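ESSB (Geobacillus thermodenitrificans, PDB 2YNQ) is an integral membrane component of the type VII secretion system, seen here as its extracellular domain, and probably helps to build the secretion machinery. Local coordinates at residues Y24-V27 with I28-E32. Sequence-based numbering, arbitrary orientation.
Sequences YSDV and ITTLE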
ATOM      1  N   TYR D  24      11.323  -1.044 -12.534  1.00 39.90           N
ATOM      2  CA  TYR D  24      11.185  -0.158 -11.383  1.00 39.37           C
ATOM      3  C   TYR D  24      12.047  -0.580 -10.180  1.00 39.28           C
ATOM      4  O   TYR D  24      12.806   0.233  -9.659  1.00 38.58           O
ATOM      5  CB  TYR D  24       9.700  -0.006 -11.000  1.00 39.21           C
ATOM      6  CG  TYR D  24       8.805   0.388 -12.165  1.00 38.85           C
ATOM      7  CD1 TYR D  24       9.020   1.570 -12.854  1.00 39.59           C
ATOM      8  CD2 TYR D  24       7.741  -0.417 -12.569  1.00 40.54           C
ATOM      9  CE1 TYR D  24       8.211   1.938 -13.919  1.00 39.43           C
ATOM     10  CE2 TYR D  24       6.922  -0.054 -13.642  1.00 40.31           C
ATOM     11  CZ  TYR D  24       7.172   1.135 -14.305  1.00 40.21           C
ATOM     12  OH  TYR D  24       6.397   1.534 -15.374  1.00 41.91           O
ATOM     13  N   SER D  25      11.949  -1.845  -9.774  1.00 39.78           N
ATOM     14  CA  SER D  25      12.686  -2.343  -8.616  1.00 40.70           C
ATOM     15  C   SER D  25      14.167  -2.079  -8.797  1.00 40.98           C
ATOM     16  O   SER D  25      14.850  -1.621  -7.881  1.00 41.37           O
ATOM     17  CB  SER D  25      12.462  -3.848  -8.396  1.00 41.30           C
ATOM     18  OG  SER D  25      11.079  -4.181  -8.398  1.00 41.96           O
ATOM     19  N   ASP D  26      14.652  -2.333 -10.001  1.00 41.91           N
ATOM     20  CA  ASP D  26      16.076  -2.252 -10.286  1.00 42.52           C
ATOM     21  C   ASP D  26      16.549  -0.805 -10.350  1.00 41.07           C
ATOM     22  O   ASP D  26      17.698  -0.516 -10.001  1.00 41.63           O
ATOM     23  CB  ASP D  26      16.387  -3.007 -11.578  1.00 44.05           C
ATOM     24  CG  ASP D  26      17.755  -3.659 -11.563  1.00 49.74           C
ATOM     25  OD1 ASP D  26      18.603  -3.298 -10.694  1.00 56.32           O
ATOM     26  OD2 ASP D  26      17.996  -4.534 -12.435  1.00 55.30           O
ATOM     27  N   VAL D  27      15.666   0.098 -10.788  1.00 39.39           N
ATOM     28  CA  VAL D  27      15.938   1.527 -10.747  1.00 38.11           C
ATOM     29  C   VAL D  27      16.155   1.951  -9.309  1.00 38.21           C
ATOM     30  O   VAL D  27      17.107   2.668  -9.008  1.00 38.58           O
ATOM     31  CB  VAL D  27      14.765   2.351 -11.326  1.00 38.22           C
ATOM     32  CG1 VAL D  27      14.908   3.827 -10.975  1.00 34.96           C
ATOM     33  CG2 VAL D  27      14.655   2.155 -12.829  1.00 36.96           C
ATOM     34  N   ILE D  28      15.267   1.476  -8.432  1.00 38.11           N
ATOM     35  CA  ILE D  28      15.277   1.790  -7.009  1.00 37.91           C
ATOM     36  C   ILE D  28      16.572   1.350  -6.341  1.00 39.21           C
ATOM     37  O   ILE D  28      17.206   2.168  -5.701  1.00 38.55           O
ATOM     38  CB  ILE D  28      14.021   1.218  -6.285  1.00 38.29           C
ATOM     39  CG1 ILE D  28      12.803   2.077  -6.641  1.00 36.95           C
ATOM     40  CG2 ILE D  28      14.212   1.140  -4.747  1.00 35.79           C
ATOM     41  CD1 ILE D  28      11.449   1.386  -6.439  1.00 34.25           C
ATOM     42  N   THR D  29      16.986   0.091  -6.519  1.00 40.37           N
ATOM     43  CA  THR D  29      18.236  -0.355  -5.917  1.00 42.58           C
ATOM     44  C   THR D  29      19.479   0.287  -6.533  1.00 42.48           C
ATOM     45  O   THR D  29      20.482   0.498  -5.847  1.00 43.52           O
ATOM     46  CB  THR D  29      18.378  -1.892  -5.866  1.00 43.69           C
ATOM     47  OG1 THR D  29      18.268  -2.412  -7.176  1.00 46.62           O
ATOM     48  CG2 THR D  29      17.279  -2.508  -5.004  1.00 44.98           C
ATOM     49  N   THR D  30      19.407   0.647  -7.806  1.00 42.20           N
ATOM     50  CA  THR D  30      20.516   1.375  -8.435  1.00 41.74           C
ATOM     51  C   THR D  30      20.771   2.714  -7.746  1.00 41.53           C
ATOM     52  O   THR D  30      21.914   3.137  -7.600  1.00 41.40           O
ATOM     53  CB  THR D  30      20.261   1.572  -9.942  1.00 41.46           C
ATOM     54  OG1 THR D  30      20.255   0.287 -10.563  1.00 40.94           O
ATOM     55  CG2 THR D  30      21.343   2.439 -10.600  1.00 40.05           C
ATOM     56  N   LEU D  31      19.700   3.345  -7.283  1.00 40.94           N
ATOM     57  CA  LEU D  31      19.781   4.708  -6.823  1.00 41.06           C
ATOM     58  C   LEU D  31      19.712   4.841  -5.324  1.00 42.27           C
ATOM     59  O   LEU D  31      19.753   5.951  -4.812  1.00 43.54           O
ATOM     60  CB  LEU D  31      18.691   5.543  -7.475  1.00 39.68           C
ATOM     61  CG  LEU D  31      18.916   5.791  -8.956  1.00 39.13           C
ATOM     62  CD1 LEU D  31      17.776   6.586  -9.545  1.00 36.55           C
ATOM     63  CD2 LEU D  31      20.280   6.476  -9.219  1.00 38.68           C
ATOM     64  N   GLU D  32      19.643   3.717  -4.610  1.00 43.39           N
ATOM     65  CA  GLU D  32      19.342   3.742  -3.186  1.00 43.42           C
ATOM     66  C   GLU D  32      20.365   4.490  -2.320  1.00 43.70           C
ATOM     67  O   GLU D  32      19.988   5.096  -1.324  1.00 43.45           O
ATOM     68  CB  GLU D  32      19.099   2.331  -2.666  1.00 44.17           C
ATOM     69  CG  GLU D  32      20.344   1.476  -2.595  1.00 49.48           C
ATOM     70  CD  GLU D  32      20.051  -0.007  -2.370  1.00 54.48           C
ATOM     71  OE1 GLU D  32      18.868  -0.365  -2.111  1.00 54.87           O
ATOM     72  OE2 GLU D  32      21.021  -0.804  -2.470  1.00 56.12           O
TER
HETATM   73  O   HOH W   1      20.912  -2.340  -8.673  1.00 67.33           O
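The carbonyl plane of D26 is approached on its two faces by T30: the hydroxyl OG1 comes from one face, the backbone N from the other. OD1 of the D26 carboxylate lies near two hydroxyls. T30 OG1 stands over one face of the carboxylate, 3.9 Å from OD1. T29 OG1 lies off the other side of that plane, 3.6 Å from D26 OD1. A water bridges D26 and T29; it donates to D26 OD1 and lies 3.0 Å from T29 OG1. This is one short alpha-helix, residues 24-31, in the all-helical extracellular domain.

T30 OG1 lies 2.7 Å from D26 O and donates to it, tilted 27° from the carbonyl plane. T30 N donates to the same D26 O over 3.0 Å, tilted 34° to the other side. Two bonds thus grip one oxygen. OG1 can reach back along the helix because it lies anti to T30's own carbonyl carbon and beside its N (chi1 -65°). A valine here would probably cost D26 O its hydroxyl donor, leaving the backbone N-H as its one firm bond within the helix, and lose the weak bond between OG1 and Q14 of helix 7-19.

Backbone bonds of the i to i+4 kind run from I28 N to Y24 O and from T29 N to S25 O. The last one, L31 N to V27 O, is weak and bent.

Y24, V27 and I28 pack on helix 41-53, while D26, V27, T30 and L31 touch helix 7-19. S25 turns to the second subunit, where its OG is hydrogen-bonded to D135 and R113 of that subunit. This helix therefore joins two neighbouring helices of its own chain and also takes part in the dimer interface. V27 and L31, one turn apart, touch through methyl groups, V27 CG1 meeting L31 CD1 at 4.2 Å.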